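Local coordinates for protein eukaryotic translation initiation factor 2A (Schizosaccharomyces pombe, PDB 3WJ9) that probably directs binding of initiator methionyl-tRNA to 40S ribosomal subunits in a codon-dependent manner, early in the translation of a small number of specific mRNAs, at residues R38-S43 with L401-W406; A182-E187 with D216-K221. All coordinates share one frame; numbering follows the deposited sequence.

Overall arrangement
Both contacts are seams between neighbouring blades of the nine-bladed beta-propeller that forms this part of eIF2A, and they lie on opposite sides of the centre of the chain. Contact 1 sets an edge strand of the blade built from both ends of the chain nearly parallel to the edge strand 37-42 of the next blade. Contact 2 runs antiparallel, from the second strand of one blade to the start of the next. Their centres are about 29 Å apart, and their nearest atoms about 18 Å, so they do not touch. In sequence, both segments of contact 2 fall between 38-43 and 401-406. Contact 1 spans 358 residues and contact 2 only 29, yet both join adjacent blades through aromatic side chains.

Contact 1: R38-S43 with L401-W406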
loop_
_atom_site.group_PDB
_atom_site.type_symbol
_atom_site.label_atom_id
_atom_site.label_comp_id
_atom_site.label_asym_id
_atom_site.label_seq_id
_atom_site.Cartn_x
_atom_site.Cartn_y
_atom_site.Cartn_z
ATOM N N ARG A 38 -13.176 10.956 -9.378
ATOM C CA ARG A 38 -12.941 9.631 -9.944
ATOM C C ARG A 38 -11.910 8.855 -9.134
ATOM O O ARG A 38 -11.726 7.654 -9.330
ATOM C CB ARG A 38 -12.478 9.743 -11.396
ATOM C CG ARG A 38 -11.191 10.528 -11.569
ATOM C CD ARG A 38 -10.678 10.434 -12.992
ATOM N NE ARG A 38 -11.568 11.085 -13.947
ATOM C CZ ARG A 38 -11.453 10.973 -15.267
ATOM N NH1 ARG A 38 -10.488 10.230 -15.792
ATOM N NH2 ARG A 38 -12.309 11.599 -16.063
ATOM N N ASN A 39 -11.238 9.552 -8.225
ATOM C CA ASN A 39 -10.202 8.950 -7.398
ATOM C C ASN A 39 -9.917 9.825 -6.183
ATOM O O ASN A 39 -10.263 11.006 -6.176
ATOM C CB ASN A 39 -8.928 8.737 -8.216
ATOM C CG ASN A 39 -7.963 7.777 -7.552
ATOM O OD1 ASN A 39 -8.349 6.993 -6.687
ATOM N ND2 ASN A 39 -6.701 7.830 -7.959
ATOM N N ALA A 40 -9.296 9.246 -5.157
ATOM C CA ALA A 40 -8.964 9.986 -3.941
ATOM C C ALA A 40 -7.924 9.250 -3.094
ATOM O O ALA A 40 -7.800 8.028 -3.183
ATOM C CB ALA A 40 -10.218 10.245 -3.121
ATOM N N CYS A 41 -7.186 9.997 -2.272
ATOM C CA CYS A 41 -6.185 9.406 -1.380
ATOM C C CYS A 41 -5.683 10.370 -0.299
ATOM O O CYS A 41 -5.825 11.589 -0.419
ATOM C CB CYS A 41 -4.990 8.892 -2.190
ATOM S SG CYS A 41 -4.037 10.170 -3.046
ATOM N N TYR A 42 -5.099 9.805 0.758
ATOM C CA TYR A 42 -4.456 10.578 1.818
ATOM C C TYR A 42 -2.936 10.522 1.682
ATOM O O TYR A 42 -2.389 9.555 1.149
ATOM C CB TYR A 42 -4.848 10.052 3.205
ATOM C CG TYR A 42 -6.186 10.523 3.738
ATOM C CD1 TYR A 42 -6.384 11.842 4.126
ATOM C CD2 TYR A 42 -7.239 9.633 3.892
ATOM C CE1 TYR A 42 -7.606 12.265 4.625
ATOM C CE2 TYR A 42 -8.461 10.045 4.389
ATOM C CZ TYR A 42 -8.640 11.362 4.754
ATOM O OH TYR A 42 -9.855 11.773 5.252
ATOM N N SER A 43 -2.259 11.555 2.170
ATOM C CA SER A 43 -0.813 11.500 2.346
ATOM C C SER A 43 -0.517 10.552 3.506
ATOM O O SER A 43 -1.329 10.440 4.423
ATOM C CB SER A 43 -0.235 12.897 2.601
ATOM O OG SER A 43 -0.828 13.506 3.733
ATOM N N LEU A 401 -20.735 2.992 -4.009
ATOM C CA LEU A 401 -19.594 3.506 -3.259
ATOM C C LEU A 401 -18.292 2.991 -3.863
ATOM O O LEU A 401 -18.198 1.829 -4.257
ATOM C CB LEU A 401 -19.689 3.105 -1.787
ATOM C CG LEU A 401 -18.495 3.472 -0.903
ATOM C CD1 LEU A 401 -18.412 4.978 -0.694
ATOM C CD2 LEU A 401 -18.556 2.741 0.427
ATOM N N TYR A 402 -17.288 3.858 -3.930
ATOM C CA TYR A 402 -16.039 3.510 -4.591
ATOM C C TYR A 402 -14.902 3.238 -3.605
ATOM O O TYR A 402 -14.239 2.209 -3.689
ATOM C CB TYR A 402 -15.652 4.610 -5.578
ATOM C CG TYR A 402 -16.638 4.732 -6.717
ATOM C CD1 TYR A 402 -17.168 3.597 -7.315
ATOM C CD2 TYR A 402 -17.040 5.972 -7.196
ATOM C CE1 TYR A 402 -18.066 3.688 -8.357
ATOM C CE2 TYR A 402 -17.939 6.071 -8.247
ATOM C CZ TYR A 402 -18.451 4.925 -8.819
ATOM O OH TYR A 402 -19.349 5.008 -9.859
ATOM N N GLN A 403 -14.672 4.158 -2.674
ATOM C CA GLN A 403 -13.668 3.942 -1.640
ATOM C C GLN A 403 -14.025 4.661 -0.344
ATOM O O GLN A 403 -14.798 5.623 -0.332
ATOM C CB GLN A 403 -12.284 4.395 -2.109
ATOM C CG GLN A 403 -12.241 5.770 -2.782
ATOM C CD GLN A 403 -11.089 5.911 -3.766
ATOM O OE1 GLN A 403 -11.007 5.199 -4.770
ATOM N NE2 GLN A 403 -10.193 6.843 -3.482
ATOM N N ALA A 404 -13.446 4.172 0.745
ATOM C CA ALA A 404 -13.658 4.718 2.077
ATOM C C ALA A 404 -12.495 4.292 2.962
ATOM O O ALA A 404 -12.254 3.101 3.139
ATOM C CB ALA A 404 -14.982 4.237 2.653
ATOM N N PHE A 405 -11.772 5.260 3.516
ATOM C CA PHE A 405 -10.548 4.949 4.248
ATOM C C PHE A 405 -10.246 5.961 5.346
ATOM O O PHE A 405 -10.576 7.140 5.228
ATOM C CB PHE A 405 -9.363 4.867 3.279
ATOM C CG PHE A 405 -9.407 5.892 2.177
ATOM C CD1 PHE A 405 -8.987 7.191 2.404
ATOM C CD2 PHE A 405 -9.858 5.553 0.911
ATOM C CE1 PHE A 405 -9.026 8.137 1.394
ATOM C CE2 PHE A 405 -9.897 6.492 -0.103
ATOM C CZ PHE A 405 -9.482 7.786 0.139
ATOM N N TRP A 406 -9.610 5.482 6.413
ATOM C CA TRP A 406 -9.195 6.326 7.529
ATOM C C TRP A 406 -8.164 7.367 7.116
ATOM O O TRP A 406 -7.379 7.145 6.193
ATOM C CB TRP A 406 -8.608 5.473 8.654
ATOM C CG TRP A 406 -9.583 4.578 9.339
ATOM C CD1 TRP A 406 -9.626 3.216 9.282
ATOM C CD2 TRP A 406 -10.648 4.978 10.206
ATOM N NE1 TRP A 406 -10.657 2.743 10.056
ATOM C CE2 TRP A 406 -11.301 3.805 10.633
ATOM C CE3 TRP A 406 -11.116 6.215 10.660
ATOM C CZ2 TRP A 406 -12.399 3.833 11.492
ATOM C CZ3 TRP A 406 -12.203 6.240 11.511
ATOM C CH2 TRP A 406 -12.832 5.058 11.919
#
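Tyr42 and Phe405 meet rim to rim. Their planes stand 85° apart, with centroids 5.5 Å from each other, and neither ring lies over the face of the other. Tyr42 CD2 comes 3.4 Å from Phe405 CD1, each atom near the plane of the opposing ring. Phe405 CG sits between its own backbone N and carbonyl carbon (chi1 38°), and the ring reaches across to strand 38-42. Its far atom CZ lies 4.1 Å from Ala40 CB and 4.0 Å from Cys41 CA, so one phenyl group bridges three successive residues. Tyr42 CD2 also approaches the backbone O of Trp406, while Tyr42 OH is hydrogen-bonded to Gln6 on the neighbouring strand 6-11. The two strands run almost parallel, 5° apart with axes 8.1 Å from each other, too far for shared backbone pairing: they are edge strands, in matching positions, of adjacent propeller blades. Strand 401-406, from the C-terminal end, completes the blade begun by the N-terminal strands 6-11 and 15-19, the "Velcro" closure of many beta-propellers. At the other end of the seam Gln403 extends beyond CG towards Ala40, placing NE2 3.4 Å from Ala40 CB and 2.7 Å from Ala40 O. The other amide atom, Gln403 OE1, accepts a hydrogen bond from Arg10. Asn39 is directed away at its CB, but its amide returns to bring OD1 3.7 Å from Gln403 NE2, the two amide planes nearly perpendicular. Asn39 shares a classic beta bulge with Arg38 opposite Ala52, and Gln403 shares another with Tyr402 opposite Arg10.

Contact 2: A182-E187 with D216-K221; sequences AVFIPE and DKVQFK
Phe184 and Val218 form the close-packed middle of this contact. Val218 CB stands over the centre of the Phe184 ring, 3.6 Å from its centroid and 8° off the normal, a CH-pi contact. The two methyls spread over the same ring: CG1 lies towards Phe184 CG, 3.5 Å away, and CG2 towards CD1. The side chains slide past each other in opposite directions. Phe184 CG is anti to the backbone N (chi1 176°), and the outer end of the ring comes to the backbone of Lys217, with CZ 3.4 Å from Lys217 O. Two residues along, the roles are exchanged: Ala182 CB sits over one face of Phe220, displaced towards the rim and 4.0 Å from the centroid, while Val183 O approaches the edge of the ring at CZ. Phe184 CB touches Phe220 CE2 at 4.0 Å, linking the two clusters. The opposite end, past the end of strand 180-185, is looser and open to solvent. Pro186 only brushes Asp216, its CB 4.1 Å from Asp216 O. Beyond it the side chains of Glu187 and Asp216 lie side by side and point the same way, their carboxylate planes turned 76° apart, with Glu187 OE2 3.9 Å from Asp216 OD1; these like charges should repel rather than bind, and both residues are exposed. The contact joins two neighbouring propeller blades, the second strand of one, 180-185, facing the segment that leads antiparallel into strand 220-222 of the next. Val195 of strand 193-199 touches both phenylalanines; from strand 228-233, Leu229 packs against Ala182 and Phe220, and Val231 against Val218.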
loop_
_atom_site.group_PDB
_atom_site.type_symbol
_atom_site.label_atom_id
_atom_site.label_comp_id
_atom_site.label_asym_id
_atom_site.label_seq_id
_atom_site.Cartn_x
_atom_site.Cartn_y
_atom_site.Cartn_z
ATOM N N ALA A 182 16.300 -3.355 -2.723
ATOM C CA ALA A 182 16.146 -4.773 -3.031
ATOM C C ALA A 182 15.643 -4.921 -4.464
ATOM O O ALA A 182 14.679 -4.261 -4.852
ATOM C CB ALA A 182 15.194 -5.432 -2.059
ATOM N N VAL A 183 16.298 -5.776 -5.248
ATOM C CA VAL A 183 16.041 -5.864 -6.687
ATOM C C VAL A 183 15.851 -7.323 -7.143
ATOM O O VAL A 183 16.259 -8.249 -6.445
ATOM C CB VAL A 183 17.196 -5.206 -7.488
ATOM C CG1 VAL A 183 16.779 -4.922 -8.913
ATOM C CG2 VAL A 183 17.646 -3.911 -6.822
ATOM N N PHE A 184 15.229 -7.524 -8.306
ATOM C CA PHE A 184 14.953 -8.870 -8.817
ATOM C C PHE A 184 15.208 -9.012 -10.323
ATOM O O PHE A 184 14.943 -8.095 -11.098
ATOM C CB PHE A 184 13.507 -9.262 -8.500
ATOM C CG PHE A 184 13.097 -10.596 -9.062
ATOM C CD1 PHE A 184 13.478 -11.770 -8.438
ATOM C CD2 PHE A 184 12.320 -10.674 -10.204
ATOM C CE1 PHE A 184 13.102 -12.997 -8.945
ATOM C CE2 PHE A 184 11.940 -11.900 -10.716
ATOM C CZ PHE A 184 12.330 -13.062 -10.086
ATOM N N ILE A 185 15.711 -10.178 -10.723
ATOM C CA ILE A 185 16.024 -10.472 -12.123
ATOM C C ILE A 185 15.244 -11.693 -12.608
ATOM O O ILE A 185 15.393 -12.777 -12.055
ATOM C CB ILE A 185 17.539 -10.728 -12.323
ATOM C CG1 ILE A 185 18.366 -9.556 -11.786
ATOM C CG2 ILE A 185 17.858 -11.014 -13.786
ATOM C CD1 ILE A 185 18.887 -9.767 -10.377
ATOM N N PRO A 186 14.418 -11.524 -13.654
ATOM C CA PRO A 186 13.544 -12.608 -14.117
ATOM C C PRO A 186 14.321 -13.722 -14.812
ATOM O O PRO A 186 15.424 -13.487 -15.304
ATOM C CB PRO A 186 12.606 -11.900 -15.095
ATOM C CG PRO A 186 13.434 -10.800 -15.651
ATOM C CD PRO A 186 14.332 -10.342 -14.527
ATOM N N GLU A 187 13.738 -14.918 -14.850
ATOM C CA GLU A 187 14.394 -16.098 -15.410
ATOM C C GLU A 187 14.644 -15.981 -16.910
ATOM O O GLU A 187 13.746 -15.625 -17.672
ATOM C CB GLU A 187 13.557 -17.350 -15.132
ATOM C CG GLU A 187 14.025 -18.591 -15.882
ATOM C CD GLU A 187 12.922 -19.616 -16.071
ATOM O OE1 GLU A 187 12.747 -20.481 -15.187
ATOM O OE2 GLU A 187 12.226 -19.550 -17.105
ATOM N N ASP A 216 9.512 -16.606 -12.484
ATOM C CA ASP A 216 9.284 -15.562 -13.472
ATOM C C ASP A 216 8.933 -14.259 -12.769
ATOM O O ASP A 216 9.191 -13.170 -13.281
ATOM C CB ASP A 216 8.164 -15.966 -14.432
ATOM C CG ASP A 216 8.217 -17.436 -14.802
ATOM O OD1 ASP A 216 9.326 -17.950 -15.057
ATOM O OD2 ASP A 216 7.147 -18.079 -14.830
ATOM N N LYS A 217 8.345 -14.387 -11.584
ATOM C CA LYS A 217 7.879 -13.240 -10.816
ATOM C C LYS A 217 8.478 -13.219 -9.415
ATOM O O LYS A 217 9.245 -14.107 -9.042
ATOM C CB LYS A 217 6.352 -13.247 -10.718
ATOM C CG LYS A 217 5.631 -13.321 -12.051
ATOM C CD LYS A 217 5.979 -12.143 -12.941
ATOM C CE LYS A 217 4.996 -12.025 -14.095
ATOM N NZ LYS A 217 4.876 -13.293 -14.866
ATOM N N VAL A 218 8.108 -12.202 -8.640
ATOM C CA VAL A 218 8.588 -12.061 -7.271
ATOM C C VAL A 218 7.683 -11.103 -6.494
ATOM O O VAL A 218 6.854 -10.408 -7.082
ATOM C CB VAL A 218 10.047 -11.549 -7.237
ATOM C CG1 VAL A 218 10.083 -10.032 -7.334
ATOM C CG2 VAL A 218 10.761 -12.028 -5.982
ATOM N N GLN A 219 7.835 -11.077 -5.173
ATOM C CA GLN A 219 7.117 -10.124 -4.334
ATOM C C GLN A 219 7.954 -9.760 -3.111
ATOM O O GLN A 219 8.353 -10.630 -2.340
ATOM C CB GLN A 219 5.761 -10.694 -3.907
ATOM C CG GLN A 219 4.832 -9.682 -3.263
ATOM C CD GLN A 219 3.385 -10.134 -3.280
ATOM O OE1 GLN A 219 3.056 -11.172 -3.854
ATOM N NE2 GLN A 219 2.510 -9.354 -2.656
ATOM N N PHE A 220 8.224 -8.468 -2.943
ATOM C CA PHE A 220 9.041 -7.990 -1.832
ATOM C C PHE A 220 8.189 -7.448 -0.692
ATOM O O PHE A 220 7.129 -6.868 -0.921
ATOM C CB PHE A 220 10.014 -6.911 -2.307
ATOM C CG PHE A 220 11.254 -7.455 -2.952
ATOM C CD1 PHE A 220 12.157 -8.205 -2.221
ATOM C CD2 PHE A 220 11.521 -7.212 -4.288
ATOM C CE1 PHE A 220 13.300 -8.706 -2.807
ATOM C CE2 PHE A 220 12.664 -7.711 -4.881
ATOM C CZ PHE A 220 13.555 -8.459 -4.140
ATOM N N LYS A 221 8.664 -7.629 0.536
ATOM C CA LYS A 221 7.935 -7.155 1.707
ATOM C C LYS A 221 8.867 -6.737 2.841
ATOM O O LYS A 221 9.076 -7.491 3.790
ATOM C CB LYS A 221 6.968 -8.231 2.203
ATOM C CG LYS A 221 5.553 -7.736 2.444
ATOM C CD LYS A 221 4.604 -8.244 1.373
ATOM C CE LYS A 221 3.215 -7.659 1.537
ATOM N NZ LYS A 221 2.263 -8.205 0.534
#